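Local coordinates for protein tryptophan synthase alpha chain (Aquifex aeolicus, PDB 2EKC) that probably catalyses the aldol cleavage of indoleglycerol phosphate to indole and glyceraldehyde 3-phosphate, as the alpha subunit of tryptophan synthase, at residues Gly214-Ser226 / Gly250-Glu262. Sequence-based numbering, arbitrary orientation. Where two conformers were deposited one is given.
Sequences GVSKKEHAREIGS and GNLVKELKEGLRE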
ATOM      1  N   GLY A 214      -3.187  -5.942  11.168  1.00 36.76           N
ATOM      2  CA  GLY A 214      -4.089  -6.846  11.855  1.00 37.44           C
ATOM      3  C   GLY A 214      -5.254  -7.387  11.051  1.00 37.49           C
ATOM      4  O   GLY A 214      -6.253  -7.810  11.629  1.00 38.01           O
ATOM      5  N   VAL A 215      -5.142  -7.381   9.727  1.00 36.93           N
ATOM      6  CA  VAL A 215      -6.218  -7.899   8.890  1.00 36.13           C
ATOM      7  C   VAL A 215      -5.793  -9.231   8.290  1.00 35.80           C
ATOM      8  O   VAL A 215      -4.758  -9.318   7.634  1.00 37.23           O
ATOM      9  CB  VAL A 215      -6.564  -6.927   7.743  1.00 36.41           C
ATOM     10  CG1 VAL A 215      -7.791  -7.428   6.994  1.00 35.92           C
ATOM     11  CG2 VAL A 215      -6.801  -5.529   8.295  1.00 36.24           C
ATOM     12  N   SER A 216      -6.591 -10.270   8.514  1.00 34.98           N
ATOM     13  CA  SER A 216      -6.268 -11.591   7.987  1.00 33.92           C
ATOM     14  C   SER A 216      -7.495 -12.476   7.816  1.00 32.96           C
ATOM     15  O   SER A 216      -7.383 -13.616   7.376  1.00 33.02           O
ATOM     16  CB  SER A 216      -5.269 -12.291   8.913  1.00 35.67           C
ATOM     17  OG  SER A 216      -5.799 -12.435  10.219  1.00 37.12           O
ATOM     18  N   LYS A 217      -8.662 -11.950   8.165  1.00 32.08           N
ATOM     19  CA  LYS A 217      -9.904 -12.713   8.056  1.00 32.91           C
ATOM     20  C   LYS A 217     -11.009 -11.874   7.430  1.00 31.54           C
ATOM     21  O   LYS A 217     -11.034 -10.654   7.580  1.00 30.54           O
ATOM     22  CB  LYS A 217     -10.350 -13.180   9.443  1.00 36.34           C
ATOM     23  CG  LYS A 217      -9.365 -14.115  10.131  1.00 38.90           C
ATOM     24  CD  LYS A 217      -9.570 -14.141  11.642  1.00 41.17           C
ATOM     25  CE  LYS A 217     -10.982 -14.548  12.027  1.00 42.60           C
ATOM     26  NZ  LYS A 217     -11.161 -14.534  13.507  1.00 43.22           N
ATOM     27  N   LYS A 218     -11.922 -12.537   6.730  1.00 31.54           N
ATOM     28  CA  LYS A 218     -13.038 -11.857   6.087  1.00 31.80           C
ATOM     29  C   LYS A 218     -13.771 -10.969   7.089  1.00 31.61           C
ATOM     30  O   LYS A 218     -14.188  -9.859   6.758  1.00 31.44           O
ATOM     31  CB  LYS A 218     -14.004 -12.883   5.501  1.00 32.31           C
ATOM     32  CG  LYS A 218     -15.272 -12.291   4.917  1.00 33.91           C
ATOM     33  CD  LYS A 218     -16.194 -13.394   4.436  1.00 34.92           C
ATOM     34  CE  LYS A 218     -17.568 -12.854   4.082  1.00 35.11           C
ATOM     35  NZ  LYS A 218     -18.483 -13.955   3.674  1.00 36.74           N
ATOM     36  N   GLU A 219     -13.920 -11.466   8.314  1.00 30.96           N
ATOM     37  CA  GLU A 219     -14.592 -10.724   9.376  1.00 31.22           C
ATOM     38  C   GLU A 219     -13.892  -9.398   9.637  1.00 29.53           C
ATOM     39  O   GLU A 219     -14.541  -8.385   9.896  1.00 28.43           O
ATOM     40  CB  GLU A 219     -14.615 -11.541  10.672  1.00 33.51           C
ATOM     41  CG  GLU A 219     -15.644 -12.667  10.705  1.00 40.12           C
ATOM     42  CD  GLU A 219     -15.508 -13.636   9.542  1.00 42.41           C
ATOM     43  OE1 GLU A 219     -14.389 -14.147   9.318  1.00 43.65           O
ATOM     44  OE2 GLU A 219     -16.526 -13.890   8.859  1.00 44.06           O
ATOM     45  N   HIS A 220     -12.562  -9.416   9.579  1.00 26.67           N
ATOM     46  CA  HIS A 220     -11.770  -8.212   9.814  1.00 24.86           C
ATOM     47  C   HIS A 220     -12.065  -7.179   8.734  1.00 22.72           C
ATOM     48  O   HIS A 220     -12.266  -6.000   9.025  1.00 22.78           O
ATOM     49  CB  HIS A 220     -10.271  -8.538   9.797  1.00 27.14           C
ATOM     50  CG  HIS A 220      -9.861  -9.595  10.774  1.00 30.60           C
ATOM     51  ND1 HIS A 220      -8.559 -10.034  10.885  1.00 31.38           N
ATOM     52  CD2 HIS A 220     -10.576 -10.305  11.679  1.00 32.11           C
ATOM     53  CE1 HIS A 220      -8.489 -10.969  11.817  1.00 32.79           C
ATOM     54  NE2 HIS A 220      -9.700 -11.152  12.313  1.00 33.10           N
ATOM     55  N   ALA A 221     -12.080  -7.631   7.484  1.00 22.20           N
ATOM     56  CA  ALA A 221     -12.350  -6.754   6.352  1.00 19.99           C
ATOM     57  C   ALA A 221     -13.728  -6.123   6.487  1.00 21.11           C
ATOM     58  O   ALA A 221     -13.887  -4.918   6.318  1.00 20.34           O
ATOM     59  CB  ALA A 221     -12.261  -7.542   5.051  1.00 19.64           C
ATOM     60  N   ARG A 222     -14.724  -6.950   6.791  1.00 21.95           N
ATOM     61  CA  ARG A 222     -16.097  -6.482   6.959  1.00 22.57           C
ATOM     62  C   ARG A 222     -16.182  -5.424   8.060  1.00 22.84           C
ATOM     63  O   ARG A 222     -16.782  -4.369   7.868  1.00 23.00           O
ATOM     64  CB  ARG A 222     -17.006  -7.671   7.296  1.00 22.89           C
ATOM     65  CG  ARG A 222     -18.451  -7.287   7.601  0.50 23.11           C
ATOM     66  CD  ARG A 222     -19.129  -6.638   6.402  0.50 22.67           C
ATOM     67  NE  ARG A 222     -19.385  -7.592   5.325  0.50 22.71           N
ATOM     68  CZ  ARG A 222     -19.838  -7.254   4.122  0.50 22.05           C
ATOM     69  NH1 ARG A 222     -20.086  -5.981   3.838  0.50 21.44           N
ATOM     70  NH2 ARG A 222     -20.045  -8.185   3.203  0.50 21.63           N
ATOM     71  N   GLU A 223     -15.571  -5.705   9.207  1.00 23.45           N
ATOM     72  CA  GLU A 223     -15.588  -4.775  10.331  1.00 25.93           C
ATOM     73  C   GLU A 223     -14.886  -3.450  10.034  1.00 26.10           C
ATOM     74  O   GLU A 223     -15.448  -2.379  10.269  1.00 27.31           O
ATOM     75  CB  GLU A 223     -14.953  -5.429  11.560  1.00 29.65           C
ATOM     76  CG  GLU A 223     -15.661  -6.701  11.999  1.00 36.02           C
ATOM     77  CD  GLU A 223     -15.025  -7.339  13.221  1.00 39.45           C
ATOM     78  OE1 GLU A 223     -13.830  -7.709  13.152  1.00 41.88           O
ATOM     79  OE2 GLU A 223     -15.724  -7.473  14.248  1.00 40.70           O
ATOM     80  N   ILE A 224     -13.658  -3.514   9.533  1.00 24.58           N
ATOM     81  CA  ILE A 224     -12.918  -2.295   9.221  1.00 23.70           C
ATOM     82  C   ILE A 224     -13.562  -1.569   8.047  1.00 21.76           C
ATOM     83  O   ILE A 224     -13.674  -0.343   8.048  1.00 20.15           O
ATOM     84  CB  ILE A 224     -11.457  -2.605   8.867  1.00 23.71           C
ATOM     85  CG1 ILE A 224     -10.776  -3.267  10.065  1.00 24.09           C
ATOM     86  CG2 ILE A 224     -10.735  -1.322   8.479  1.00 24.16           C
ATOM     87  CD1 ILE A 224      -9.394  -3.778   9.778  1.00 22.32           C
ATOM     88  N   GLY A 225     -13.982  -2.341   7.050  1.00 21.77           N
ATOM     89  CA  GLY A 225     -14.617  -1.769   5.880  1.00 23.37           C
ATOM     90  C   GLY A 225     -15.923  -1.072   6.202  1.00 24.43           C
ATOM     91  O   GLY A 225     -16.435  -0.297   5.390  1.00 25.22           O
ATOM     92  N   SER A 226     -16.470  -1.340   7.384  1.00 23.64           N
ATOM     93  CA  SER A 226     -17.725  -0.717   7.788  1.00 24.03           C
ATOM     94  C   SER A 226     -17.526   0.768   8.065  1.00 23.35           C
ATOM     95  O   SER A 226     -18.485   1.539   8.023  1.00 23.62           O
ATOM     96  CB  SER A 226     -18.291  -1.390   9.044  1.00 23.69           C
ATOM     97  OG  SER A 226     -17.562  -1.007  10.197  1.00 24.82           O
ATOM     98  N   GLY A 250      -4.841 -16.810  -3.447  1.00 16.82           N
ATOM     99  CA  GLY A 250      -5.933 -16.293  -4.253  1.00 17.49           C
ATOM    100  C   GLY A 250      -7.262 -16.483  -3.549  1.00 17.67           C
ATOM    101  O   GLY A 250      -8.143 -15.620  -3.617  1.00 19.48           O
ATOM    102  N   ASN A 251      -7.412 -17.611  -2.864  1.00 17.53           N
ATOM    103  CA  ASN A 251      -8.644 -17.896  -2.136  1.00 18.74           C
ATOM    104  C   ASN A 251      -8.847 -16.894  -1.008  1.00 17.75           C
ATOM    105  O   ASN A 251      -9.966 -16.440  -0.768  1.00 17.34           O
ATOM    106  CB  ASN A 251      -8.623 -19.312  -1.551  1.00 18.93           C
ATOM    107  CG  ASN A 251      -8.757 -20.388  -2.612  1.00 22.82           C
ATOM    108  OD1 ASN A 251      -9.294 -20.147  -3.694  1.00 23.69           O
ATOM    109  ND2 ASN A 251      -8.287 -21.591  -2.298  1.00 24.48           N
ATOM    110  N   LEU A 252      -7.765 -16.557  -0.312  1.00 17.87           N
ATOM    111  CA  LEU A 252      -7.836 -15.606   0.793  1.00 17.65           C
ATOM    112  C   LEU A 252      -8.229 -14.212   0.306  1.00 17.59           C
ATOM    113  O   LEU A 252      -9.042 -13.534   0.933  1.00 17.47           O
ATOM    114  CB  LEU A 252      -6.492 -15.540   1.527  1.00 18.21           C
ATOM    115  CG  LEU A 252      -6.387 -14.534   2.681  1.00 19.80           C
ATOM    116  CD1 LEU A 252      -7.443 -14.837   3.741  1.00 20.42           C
ATOM    117  CD2 LEU A 252      -4.989 -14.595   3.288  1.00 20.48           C
ATOM    118  N   VAL A 253      -7.653 -13.789  -0.813  1.00 18.32           N
ATOM    119  CA  VAL A 253      -7.968 -12.475  -1.372  1.00 17.90           C
ATOM    120  C   VAL A 253      -9.433 -12.428  -1.801  1.00 19.23           C
ATOM    121  O   VAL A 253     -10.111 -11.415  -1.621  1.00 17.60           O
ATOM    122  CB  VAL A 253      -7.069 -12.155  -2.588  1.00 17.86           C
ATOM    123  CG1 VAL A 253      -7.596 -10.922  -3.327  1.00 18.72           C
ATOM    124  CG2 VAL A 253      -5.638 -11.918  -2.125  1.00 11.49           C
ATOM    125  N   LYS A 254      -9.916 -13.531  -2.361  1.00 19.72           N
ATOM    126  CA  LYS A 254     -11.301 -13.610  -2.805  1.00 22.52           C
ATOM    127  C   LYS A 254     -12.239 -13.478  -1.611  1.00 22.96           C
ATOM    128  O   LYS A 254     -13.250 -12.784  -1.677  1.00 24.86           O
ATOM    129  CB  LYS A 254     -11.548 -14.939  -3.523  1.00 22.85           C
ATOM    130  CG  LYS A 254     -12.948 -15.089  -4.089  1.00 27.69           C
ATOM    131  CD  LYS A 254     -13.042 -16.290  -5.026  1.00 32.95           C
ATOM    132  CE  LYS A 254     -12.793 -17.595  -4.290  1.00 35.68           C
ATOM    133  NZ  LYS A 254     -12.844 -18.775  -5.200  1.00 40.36           N
ATOM    134  N   GLU A 255     -11.890 -14.144  -0.515  1.00 23.62           N
ATOM    135  CA  GLU A 255     -12.696 -14.102   0.698  1.00 24.47           C
ATOM    136  C   GLU A 255     -12.688 -12.721   1.358  1.00 23.90           C
ATOM    137  O   GLU A 255     -13.728 -12.232   1.801  1.00 21.79           O
ATOM    138  CB  GLU A 255     -12.204 -15.165   1.682  1.00 27.76           C
ATOM    139  CG  GLU A 255     -12.861 -15.097   3.043  1.00 36.09           C
ATOM    140  CD  GLU A 255     -12.781 -16.411   3.785  1.00 39.94           C
ATOM    141  OE1 GLU A 255     -11.682 -17.009   3.819  1.00 43.02           O
ATOM    142  OE2 GLU A 255     -13.816 -16.842   4.338  1.00 41.07           O
ATOM    143  N   LEU A 256     -11.516 -12.098   1.431  1.00 22.28           N
ATOM    144  CA  LEU A 256     -11.403 -10.770   2.026  1.00 21.67           C
ATOM    145  C   LEU A 256     -12.274  -9.786   1.251  1.00 21.15           C
ATOM    146  O   LEU A 256     -12.996  -8.980   1.835  1.00 20.39           O
ATOM    147  CB  LEU A 256      -9.949 -10.297   1.997  1.00 21.20           C
ATOM    148  CG  LEU A 256      -8.956 -11.078   2.859  1.00 21.98           C
ATOM    149  CD1 LEU A 256      -7.542 -10.548   2.635  1.00 20.98           C
ATOM    150  CD2 LEU A 256      -9.352 -10.949   4.325  1.00 22.41           C
ATOM    151  N   LYS A 257     -12.197  -9.867  -0.074  1.00 22.36           N
ATOM    152  CA  LYS A 257     -12.971  -8.995  -0.945  1.00 24.45           C
ATOM    153  C   LYS A 257     -14.472  -9.222  -0.744  1.00 25.24           C
ATOM    154  O   LYS A 257     -15.280  -8.328  -0.991  1.00 25.27           O
ATOM    155  CB  LYS A 257     -12.580  -9.247  -2.405  1.00 26.44           C
ATOM    156  CG  LYS A 257     -13.166  -8.252  -3.387  1.00 27.71           C
ATOM    157  CD  LYS A 257     -12.776  -6.822  -3.033  1.00 25.38           C
ATOM    158  CE  LYS A 257     -13.620  -5.839  -3.817  1.00 25.12           C
ATOM    159  NZ  LYS A 257     -13.403  -4.428  -3.416  1.00 22.89           N
ATOM    160  N   GLU A 258     -14.842 -10.420  -0.298  1.00 26.92           N
ATOM    161  CA  GLU A 258     -16.246 -10.733  -0.044  1.00 27.94           C
ATOM    162  C   GLU A 258     -16.770  -9.877   1.103  1.00 26.77           C
ATOM    163  O   GLU A 258     -17.915  -9.431   1.083  1.00 29.05           O
ATOM    164  CB  GLU A 258     -16.416 -12.217   0.302  1.00 29.97           C
ATOM    165  CG  GLU A 258     -16.765 -13.085  -0.897  1.00 34.78           C
ATOM    166  CD  GLU A 258     -16.868 -14.561  -0.547  1.00 36.97           C
ATOM    167  OE1 GLU A 258     -17.464 -14.890   0.504  1.00 39.35           O
ATOM    168  OE2 GLU A 258     -16.364 -15.392  -1.332  1.00 38.84           O
ATOM    169  N   GLY A 259     -15.927  -9.649   2.103  1.00 23.62           N
ATOM    170  CA  GLY A 259     -16.334  -8.835   3.232  1.00 21.74           C
ATOM    171  C   GLY A 259     -16.289  -7.345   2.941  1.00 19.57           C
ATOM    172  O   GLY A 259     -16.525  -6.528   3.832  1.00 20.42           O
ATOM    173  N   LEU A 260     -15.995  -6.985   1.695  1.00 18.72           N
ATOM    174  CA  LEU A 260     -15.908  -5.582   1.300  1.00 19.38           C
ATOM    175  C   LEU A 260     -16.997  -5.162   0.316  1.00 21.08           C
ATOM    176  O   LEU A 260     -16.904  -4.100  -0.307  1.00 20.33           O
ATOM    177  CB  LEU A 260     -14.529  -5.303   0.686  1.00 18.81           C
ATOM    178  CG  LEU A 260     -13.336  -5.547   1.618  1.00 18.44           C
ATOM    179  CD1 LEU A 260     -12.033  -5.283   0.883  1.00 18.94           C
ATOM    180  CD2 LEU A 260     -13.454  -4.647   2.835  1.00 17.68           C
ATOM    181  N   ARG A 261     -18.028  -5.990   0.180  1.00 21.79           N
ATOM    182  CA  ARG A 261     -19.121  -5.695  -0.740  1.00 24.63           C
ATOM    183  C   ARG A 261     -20.433  -5.431  -0.012  1.00 25.15           C
ATOM    184  O   ARG A 261     -20.720  -6.038   1.024  1.00 25.05           O
ATOM    185  CB  ARG A 261     -19.336  -6.860  -1.708  1.00 27.11           C
ATOM    186  CG  ARG A 261     -18.110  -7.293  -2.489  1.00 28.69           C
ATOM    187  CD  ARG A 261     -18.427  -8.549  -3.283  1.00 33.44           C
ATOM    188  NE  ARG A 261     -17.237  -9.169  -3.862  1.00 35.80           N
ATOM    189  CZ  ARG A 261     -16.482  -8.605  -4.797  1.00 34.95           C
ATOM    190  NH1 ARG A 261     -16.790  -7.403  -5.262  1.00 36.86           N
ATOM    191  NH2 ARG A 261     -15.421  -9.245  -5.268  1.00 35.31           N
ATOM    192  N   GLU A 262     -21.224  -4.518  -0.566  1.00 24.12           N
ATOM    193  CA  GLU A 262     -22.525  -4.182  -0.009  1.00 25.54           C
ATOM    194  C   GLU A 262     -23.536  -4.089  -1.153  1.00 24.11           C
ATOM    195  O   GLU A 262     -24.597  -3.459  -0.978  1.00 23.24           O
ATOM    196  CB  GLU A 262     -22.441  -2.856   0.756  1.00 27.12           C
ATOM    197  CG  GLU A 262     -21.546  -2.934   1.988  1.00 32.32           C
ATOM    198  CD  GLU A 262     -21.476  -1.632   2.762  1.00 37.45           C
ATOM    199  OE1 GLU A 262     -22.056  -0.623   2.304  1.00 39.56           O
ATOM    200  OE2 GLU A 262     -20.833  -1.616   3.835  1.00 41.31           O
ATOM    201  OXT GLU A 262     -23.256  -4.674  -2.219  1.00 23.03           O
TER
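In one of its two conformers, Arg-222 reaches over the turn Glu-258 to Arg-261 and grips the carbonyl of Arg-261 end-on, its NH1 lying 2.9 Å and its NH2 3.1 Å from Arg-261 O. Both nitrogens share this one oxygen, which sits close to the guanidinium plane; NH2 approaches in the carbonyl plane, NH1 from above it. Bends at chi2 (62°) and chi3 (70°) fold the chain back, so that Gly-259 O lies over the centre of one guanidinium face without a hydrogen bond to it. The same oxygen receives a CA-H...O contact from Arg-222 CA at 3.2 Å. Here, within the type I turn, Gly-259 has no side chain to hold the backbones apart, and its CA comes 4.4 Å from Arg-222 CA. The other polar link is peripheral: extended Lys-218 brings NZ to Glu-258 OE1 in a weak salt bridge of 3.5 Å, while its CB packs on Glu-255 CG, the two side chains crossing at about a right angle.

In this eight-stranded TIM barrel, helix 218-225 follows strand 209-212, and helix 246-258, the chain's last, comes after strand 230-233 and helix 235-242; the axes of 218-225 and 250-258 approach to 7.9 Å at -34°.

Closer to the barrel, Ala-221 CB packs 3.8 Å from Leu-260 CD2 and rests against Leu-256 O, and Leu-256 CD2 meets the backbone of Lys-217, N-cap of helix 218-225. Leu-256 and Leu-260 also touch Val-233 and Val-231, respectively.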